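Local coordinates for unknown protein (PDB 2NYI), which is of unknown function but carries tandem ACT domains, a fold that in other proteins often binds amino acids or other small regulatory ligands, at the interface of chains A and B. Sequence-based numbering; all coordinates share one arbitrary frame. Chains: chain A/B, unknown protein.

Contact 1: the interface of chains A and B. Residues chain A 13, 42-44; chain B 7, 77.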
ATOM      1  N   SER A  13       3.438 -11.980  -7.137  1.00 19.64           N
ATOM      2  CA  SER A  13       2.479 -12.790  -6.384  1.00 20.25           C
ATOM      3  C   SER A  13       2.931 -12.916  -4.945  1.00 19.43           C
ATOM      4  O   SER A  13       4.120 -13.135  -4.661  1.00 20.89           O
ATOM      5  CB  SER A  13       2.327 -14.185  -7.002  1.00 22.58           C
ATOM      6  OG  SER A  13       1.968 -14.060  -8.365  1.00 29.07           O
ATOM      7  N   GLY A  42      -5.600  -9.930  -2.360  1.00 16.07           N
ATOM      8  CA  GLY A  42      -6.048 -10.872  -3.393  1.00 17.27           C
ATOM      9  C   GLY A  42      -4.979 -11.780  -3.992  1.00 17.84           C
ATOM     10  O   GLY A  42      -5.127 -12.254  -5.123  1.00 18.74           O
ATOM     11  N   GLY A  43      -3.913 -12.040  -3.235  1.00 18.35           N
ATOM     12  CA  GLY A  43      -2.799 -12.870  -3.713  1.00 19.24           C
ATOM     13  C   GLY A  43      -1.653 -12.117  -4.381  1.00 18.10           C
ATOM     14  O   GLY A  43      -0.676 -12.732  -4.835  1.00 19.46           O
ATOM     15  N   ASP A  44      -1.766 -10.788  -4.466  1.00 17.33           N
ATOM     16  CA  ASP A  44      -0.702  -9.952  -5.011  1.00 16.46           C
ATOM     17  C   ASP A  44      -0.003  -9.167  -3.888  1.00 16.93           C
ATOM     18  O   ASP A  44      -0.585  -8.869  -2.827  1.00 16.14           O
ATOM     19  CB  ASP A  44      -1.249  -8.934  -6.049  1.00 14.75           C
ATOM     20  CG  ASP A  44      -1.351  -9.500  -7.465  1.00 22.83           C
ATOM     21  OD1 ASP A  44      -1.013 -10.690  -7.712  1.00 21.55           O
ATOM     22  OD2 ASP A  44      -1.783  -8.727  -8.351  1.00 20.93           O
TER
ATOM     23  N   VAL B   7      -7.603 -10.213  -9.648  1.00 14.40           N
ATOM     24  CA  VAL B   7      -6.681  -9.350  -8.918  1.00 13.95           C
ATOM     25  C   VAL B   7      -5.846  -8.602  -9.951  1.00 14.44           C
ATOM     26  O   VAL B   7      -5.310  -9.195 -10.907  1.00 15.64           O
ATOM     27  CB  VAL B   7      -5.871 -10.111  -7.819  1.00 13.88           C
ATOM     28  CG1 VAL B   7      -4.928 -11.154  -8.422  1.00 15.79           C
ATOM     29  CG2 VAL B   7      -5.084  -9.121  -6.950  1.00 18.40           C
ATOM     30  N   ARG B  77      -5.121 -11.170 -13.264  1.00 15.90           N
ATOM     31  CA  ARG B  77      -5.422 -12.610 -13.278  1.00 17.50           C
ATOM     32  C   ARG B  77      -6.595 -13.002 -12.392  1.00 17.90           C
ATOM     33  O   ARG B  77      -6.976 -12.286 -11.482  1.00 15.57           O
ATOM     34  CB  ARG B  77      -4.202 -13.419 -12.874  1.00 18.96           C
ATOM     35  CG  ARG B  77      -3.838 -13.308 -11.417  1.00 22.34           C
ATOM     36  CD  ARG B  77      -2.710 -14.294 -11.105  1.00 35.64           C
ATOM     37  NE  ARG B  77      -2.436 -14.366  -9.671  1.00 36.50           N
ATOM     38  CZ  ARG B  77      -1.807 -13.416  -8.990  1.00 31.49           C
ATOM     39  NH1 ARG B  77      -1.383 -12.328  -9.626  1.00 36.36           N
ATOM     40  NH2 ARG B  77      -1.608 -13.549  -7.680  1.00 27.84           N
TER
HETATM   41  O   HOH W   1      -2.354  -9.255 -10.961  1.00 18.63           O
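B:Arg77 crosses from an ACT domain of chain B to the hairpin turn A:Gly42-A:Gly43 of chain A and the first residue after it, A:Asp44, at the start of strand 44-53. The ACT domain has a ferredoxin-like fold, and B:Arg77 and B:Val7 lie on its strands 73-78 and 4-13. From CB, whose torsion places CG between the backbone N and the carbonyl carbon (chi1 71°), the arginine runs extended through CG and CD to NE. B:Arg77 CG passes B:Val7 CG1 of its own chain at 3.9 Å. The flat end is then layered: B:Val7 CG1 lies over the centre of one guanidinium face, and A:Ser13 OG sits near the rim of the other. At the tip, B:Arg77 NH1 makes a 2.5 Å salt bridge to A:Asp44 OD1, which accepts through its syn lone pair and is tilted 17° from the guanidinium plane. The carboxylate and guanidinium planes are turned 44° apart, so the pair is not a flat, two-pronged one. B:Arg77 NH2 adds weak bonds of 2.9 Å to A:Asp44 OD1 and 3.1 Å to A:Gly43 O, which lies at the guanidinium edge in its plane. The other carboxylate oxygen, A:Asp44 OD2, holds a water at 2.7 Å that continues to the backbone carbonyl B:Val7 O at 3.0 Å. B:Val7 CG2 packs against A:Asp44 CG at 3.8 Å, and B:Val7 CG1 and CG2 both border A:Gly42 O.

Contact 2: the interface of chains A and B. Residues chain A 39-41, 44-46; chain B 37, 46, 48.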
ATOM      1  N   ALA A  39       1.653  -3.101   0.406  1.00 28.77           N
ATOM      2  CA  ALA A  39       0.250  -3.470   0.308  1.00 29.98           C
ATOM      3  C   ALA A  39       0.143  -4.859  -0.289  1.00 26.58           C
ATOM      4  O   ALA A  39       0.883  -5.224  -1.202  1.00 24.49           O
ATOM      5  CB  ALA A  39      -0.480  -2.489  -0.549  1.00 28.95           C
ATOM      6  N   CYS A  40      -0.678  -5.695   0.346  0.60 26.29           N
ATOM      7  CA  CYS A  40      -0.981  -7.040  -0.137  0.60 22.90           C
ATOM      8  C   CYS A  40      -2.497  -7.174  -0.213  0.60 19.46           C
ATOM      9  O   CYS A  40      -3.213  -6.734   0.683  0.60 18.59           O
ATOM     10  CB  CYS A  40      -0.442  -8.120   0.809  0.60 24.71           C
ATOM     11  SG  CYS A  40       1.289  -8.595   0.610  0.60 25.65           S
ATOM     12  N   LEU A  41      -2.976  -7.764  -1.301  1.00 19.08           N
ATOM     13  CA  LEU A  41      -4.404  -7.998  -1.501  1.00 17.17           C
ATOM     14  C   LEU A  41      -4.628  -9.040  -2.586  1.00 16.37           C
ATOM     15  O   LEU A  41      -3.937  -9.031  -3.608  1.00 15.16           O
ATOM     16  CB  LEU A  41      -5.103  -6.684  -1.890  1.00 16.82           C
ATOM     17  CG  LEU A  41      -6.639  -6.723  -2.070  1.00 19.47           C
ATOM     18  CD1 LEU A  41      -7.334  -6.858  -0.718  1.00 20.46           C
ATOM     19  CD2 LEU A  41      -7.172  -5.498  -2.807  1.00 18.58           C
ATOM     20  N   ASP A  44      -1.766 -10.788  -4.466  1.00 17.33           N
ATOM     21  CA  ASP A  44      -0.702  -9.952  -5.011  1.00 16.46           C
ATOM     22  C   ASP A  44      -0.003  -9.167  -3.888  1.00 16.93           C
ATOM     23  O   ASP A  44      -0.585  -8.869  -2.827  1.00 16.14           O
ATOM     24  CB  ASP A  44      -1.249  -8.934  -6.049  1.00 14.75           C
ATOM     25  CG  ASP A  44      -1.351  -9.500  -7.465  1.00 22.83           C
ATOM     26  OD1 ASP A  44      -1.013 -10.690  -7.712  1.00 21.55           O
ATOM     27  OD2 ASP A  44      -1.783  -8.727  -8.351  1.00 20.93           O
ATOM     28  N   PHE A  45       1.237  -8.803  -4.180  1.00 16.32           N
ATOM     29  CA  PHE A  45       2.126  -8.055  -3.299  1.00 17.45           C
ATOM     30  C   PHE A  45       2.624  -6.815  -4.061  1.00 17.46           C
ATOM     31  O   PHE A  45       3.013  -6.905  -5.220  1.00 16.54           O
ATOM     32  CB  PHE A  45       3.318  -8.960  -2.865  1.00 17.99           C
ATOM     33  CG  PHE A  45       4.422  -8.213  -2.156  1.00 19.55           C
ATOM     34  CD1 PHE A  45       4.564  -8.315  -0.771  1.00 24.70           C
ATOM     35  CD2 PHE A  45       5.323  -7.422  -2.870  1.00 19.52           C
ATOM     36  CE1 PHE A  45       5.593  -7.612  -0.106  1.00 25.15           C
ATOM     37  CE2 PHE A  45       6.348  -6.709  -2.216  1.00 23.04           C
ATOM     38  CZ  PHE A  45       6.474  -6.813  -0.832  1.00 18.56           C
ATOM     39  N   ALA A  46       2.636  -5.662  -3.393  1.00 16.44           N
ATOM     40  CA  ALA A  46       3.273  -4.463  -3.973  1.00 16.57           C
ATOM     41  C   ALA A  46       3.963  -3.707  -2.826  1.00 15.83           C
ATOM     42  O   ALA A  46       3.421  -3.633  -1.691  1.00 15.93           O
ATOM     43  CB  ALA A  46       2.226  -3.575  -4.687  1.00 18.82           C
TER
ATOM     44  N   ARG B  37      -6.025  -1.496  -2.334  1.00 15.13           N
ATOM     45  CA  ARG B  37      -5.003  -0.998  -1.430  1.00 16.52           C
ATOM     46  C   ARG B  37      -3.973  -0.293  -2.294  1.00 17.65           C
ATOM     47  O   ARG B  37      -3.561  -0.810  -3.337  1.00 16.03           O
ATOM     48  CB  ARG B  37      -4.356  -2.149  -0.642  1.00 15.36           C
ATOM     49  CG  ARG B  37      -5.271  -2.674   0.481  1.00 23.54           C
ATOM     50  CD  ARG B  37      -4.565  -3.556   1.463  1.00 41.57           C
ATOM     51  NE  ARG B  37      -5.402  -3.810   2.636  1.00 54.91           N
ATOM     52  CZ  ARG B  37      -5.705  -5.015   3.113  1.00 59.24           C
ATOM     53  NH1 ARG B  37      -5.231  -6.115   2.542  1.00 57.68           N
ATOM     54  NH2 ARG B  37      -6.478  -5.121   4.186  1.00 60.33           N
ATOM     55  N   ALA B  46       1.749   2.503  -6.524  1.00 14.43           N
ATOM     56  CA  ALA B  46       1.409   1.081  -6.666  1.00 15.94           C
ATOM     57  C   ALA B  46       0.004   0.885  -6.118  1.00 15.22           C
ATOM     58  O   ALA B  46      -0.383   1.514  -5.113  1.00 16.33           O
ATOM     59  CB  ALA B  46       2.400   0.192  -5.905  1.00 17.98           C
ATOM     60  N   ILE B  48      -3.186  -2.357  -5.737  1.00 12.36           N
ATOM     61  CA  ILE B  48      -3.695  -3.701  -6.027  1.00 12.40           C
ATOM     62  C   ILE B  48      -5.214  -3.591  -5.864  1.00 14.42           C
ATOM     63  O   ILE B  48      -5.696  -2.969  -4.922  1.00 15.40           O
ATOM     64  CB  ILE B  48      -3.148  -4.737  -5.057  1.00 13.52           C
ATOM     65  CG1 ILE B  48      -1.594  -4.724  -5.080  1.00 15.70           C
ATOM     66  CG2 ILE B  48      -3.728  -6.180  -5.379  1.00 12.93           C
ATOM     67  CD1 ILE B  48      -0.985  -5.620  -3.993  1.00 23.26           C
TER
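CG1 of B:Ile48 stands anti to its carbonyl carbon (chi1 -57°) and CD1 continues extended, which lays the long branch across chain A while CG2 takes a separate course; opposite, A:Leu41 CG is anti to the backbone N (chi1 -177°), and A:Leu41 CD2 comes to 3.6 Å from the carbonyl B:Ile48 O. Both isoleucine branches lie over the hairpin of ACT-domain strands 32-41 and 44-53 of chain A, each touching both strands. B:Ile48 CD1 lies among backbone groups, 3.4 Å from the carbonyl A:Ala39 O and close to A:Asp44 O, with A:Phe45 CA beside it. A:Ala46 CB is 3.9 Å from B:Ile48 CD1. The same A:Ala46 CB meets B:Ala46 CB, its counterpart in the other chain, at 4.0 Å. B:Ile48 CG2 points toward the end of the hairpin, where it meets A:Leu41 O at 3.4 Å and rests on the CB atoms of A:Leu41 and A:Asp44. B:Ile48 thus buries more surface than any other residue of this patch. B:Arg37, from strand 32-41 of chain B, is poorly ordered, and its contacts, the bond to A:Cys40 O above all, are less certain. As modelled, its CB packs on A:Ala39 CB, and B:Arg37 NH1 donates to A:Cys40 O at 2.8 Å, with the oxygen in the guanidinium plane and the donor nearly in line with the carbonyl bond (168°).

Contact 3: the interface of chains A and B. Residues chain A 111, 121, 124; chain B 19-20, 23, 38.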
ATOM      1  N   THR A 111     -13.456   9.801  -6.782  1.00 23.98           N
ATOM      2  CA  THR A 111     -12.163  10.135  -7.382  1.00 23.69           C
ATOM      3  C   THR A 111     -12.262  11.175  -8.517  1.00 23.44           C
ATOM      4  O   THR A 111     -11.333  11.923  -8.756  1.00 22.13           O
ATOM      5  CB  THR A 111     -11.395   8.873  -7.832  1.00 24.94           C
ATOM      6  OG1 THR A 111     -12.144   8.174  -8.829  1.00 23.74           O
ATOM      7  CG2 THR A 111     -11.156   7.932  -6.639  1.00 19.74           C
ATOM      8  N   ILE A 121      -3.937  11.763  -4.246  1.00 24.00           N
ATOM      9  CA  ILE A 121      -4.252  10.726  -3.278  1.00 24.55           C
ATOM     10  C   ILE A 121      -2.940  10.149  -2.746  1.00 24.08           C
ATOM     11  O   ILE A 121      -2.089   9.690  -3.521  1.00 24.97           O
ATOM     12  CB  ILE A 121      -5.150   9.626  -3.909  1.00 24.08           C
ATOM     13  CG1 ILE A 121      -6.446  10.241  -4.476  1.00 25.18           C
ATOM     14  CG2 ILE A 121      -5.481   8.555  -2.860  1.00 20.92           C
ATOM     15  CD1 ILE A 121      -7.345   9.237  -5.212  1.00 27.94           C
ATOM     16  N   LEU A 124      -4.890   5.043   0.093  1.00 20.43           N
ATOM     17  CA  LEU A 124      -6.263   4.686  -0.243  1.00 19.56           C
ATOM     18  C   LEU A 124      -6.492   3.229   0.082  1.00 18.85           C
ATOM     19  O   LEU A 124      -5.662   2.387  -0.237  1.00 19.48           O
ATOM     20  CB  LEU A 124      -6.554   4.938  -1.733  1.00 22.07           C
ATOM     21  CG  LEU A 124      -7.876   4.331  -2.240  1.00 27.29           C
ATOM     22  CD1 LEU A 124      -8.996   5.157  -1.689  1.00 29.11           C
ATOM     23  CD2 LEU A 124      -7.931   4.288  -3.744  1.00 32.80           C
TER
ATOM     24  N   VAL B  19      -6.041   6.941  -9.912  1.00 15.72           N
ATOM     25  CA  VAL B  19      -7.161   6.138  -9.394  1.00 16.62           C
ATOM     26  C   VAL B  19      -8.424   6.476 -10.170  1.00 16.30           C
ATOM     27  O   VAL B  19      -9.191   5.575 -10.499  1.00 15.34           O
ATOM     28  CB  VAL B  19      -7.381   6.309  -7.875  1.00 17.48           C
ATOM     29  CG1 VAL B  19      -8.565   5.437  -7.384  1.00 13.87           C
ATOM     30  CG2 VAL B  19      -6.085   5.913  -7.133  1.00 18.88           C
ATOM     31  N   HIS B  20      -8.650   7.767 -10.450  1.00 15.30           N
ATOM     32  CA  HIS B  20      -9.798   8.119 -11.284  1.00 15.08           C
ATOM     33  C   HIS B  20      -9.760   7.476 -12.692  1.00 15.65           C
ATOM     34  O   HIS B  20     -10.767   6.902 -13.158  1.00 16.02           O
ATOM     35  CB  HIS B  20     -10.029   9.633 -11.405  1.00 15.36           C
ATOM     36  CG  HIS B  20     -11.233   9.921 -12.241  1.00 16.91           C
ATOM     37  ND1 HIS B  20     -11.146  10.377 -13.535  1.00 23.03           N
ATOM     38  CD2 HIS B  20     -12.539   9.646 -12.027  1.00 18.06           C
ATOM     39  CE1 HIS B  20     -12.360  10.460 -14.054  1.00 24.59           C
ATOM     40  NE2 HIS B  20     -13.227  10.035 -13.152  1.00 21.94           N
ATOM     41  N   SER B  23     -10.521   3.781 -12.360  0.50 15.22           N
ATOM     42  CA  SER B  23     -11.900   3.457 -11.968  0.50 16.28           C
ATOM     43  C   SER B  23     -12.923   3.781 -13.061  0.50 16.19           C
ATOM     44  O   SER B  23     -13.917   3.064 -13.222  0.50 16.28           O
ATOM     45  CB  SER B  23     -12.260   4.144 -10.658  0.50 16.07           C
ATOM     46  OG  SER B  23     -12.209   5.543 -10.793  0.50 15.74           O
HETATM   47  N   MSE B  38      -3.570   0.898  -1.868  1.00 21.77           N
HETATM   48  CA  MSE B  38      -2.566   1.658  -2.602  1.00 26.40           C
HETATM   49  C   MSE B  38      -1.248   1.792  -1.799  1.00 27.41           C
HETATM   50  O   MSE B  38      -1.225   1.654  -0.564  1.00 28.05           O
HETATM   51  CB  MSE B  38      -3.156   3.033  -2.903  1.00 27.70           C
HETATM   52  CG  MSE B  38      -2.461   3.821  -3.977  1.00 35.86           C
HETATM   53 SE   MSE B  38      -2.823   5.694  -3.620  1.00 29.78          SE
HETATM   54  CE  MSE B  38      -4.094   5.939  -4.825  1.00 37.76           C
TER
HETATM   55  O   HOH W   2      -2.668   3.413   1.311  1.00 31.40           O
HETATM   56  O   HOH W   3      -3.727   0.915   1.349  1.00 42.46           O
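Apolar packing joins B:Val19, on helix 18-28, to A:Thr111, A:Ile121 and A:Leu124. B:Val19 CG1, anti to the backbone N, meets A:Leu124 CD2 tip to tip at 3.9 Å. B:Val19 also crosses A:Thr111 at about a right angle, CG1 against CG2. A:Ile121 CD1 touches B:Val19 CB, these side chains too crossing at about a right angle, while A:Ile121 CG2 receives the selenomethionine methyl B:Met38 CE at 3.6 Å; the bend at chi3 (-101°) turns that methyl onto the isoleucine. Among the polar contacts, the backbone amide B:Met38 N donates to A:Leu124 O at 3.0 Å, linking strand 32-41 of chain B to strand 123-130 of chain A. Two waters, 2.7 Å apart, extend this link: one connects A:Leu124 N with B:Met38 O, and the other bridges A:Leu124 O to B:Met38 N and O. A:Thr111 OG1 and B:Ser23 OG are 3.3 Å apart, a weak bond at most. B:Ser23 OG donates to B:Val19 O and B:His20 O of its own helix, which probably steadies it, and A:Thr111 OG1 lies at the edge of the B:His20 ring. The site thus ties the second half of one chain to the first half of the other by both helix and strand.

Contact 1 and contact 2 are neighbours, their C-alpha centres about 8 Å apart, and share A:Asp44, whose carboxylate serves contact 1 and whose CB and backbone O meet B:Ile48 in contact 2. The C-alpha centre of contact 3 is about 14 Å from that of contact 2 and 18 Å from that of contact 1. Strand 32-41 of chain B connects contact 2 with contact 3 through the consecutive residues B:Arg37 and B:Met38. The two-fold symmetry repeats each with the chains exchanged, consistent with a dimer, although the structure alone does not show the state in solution.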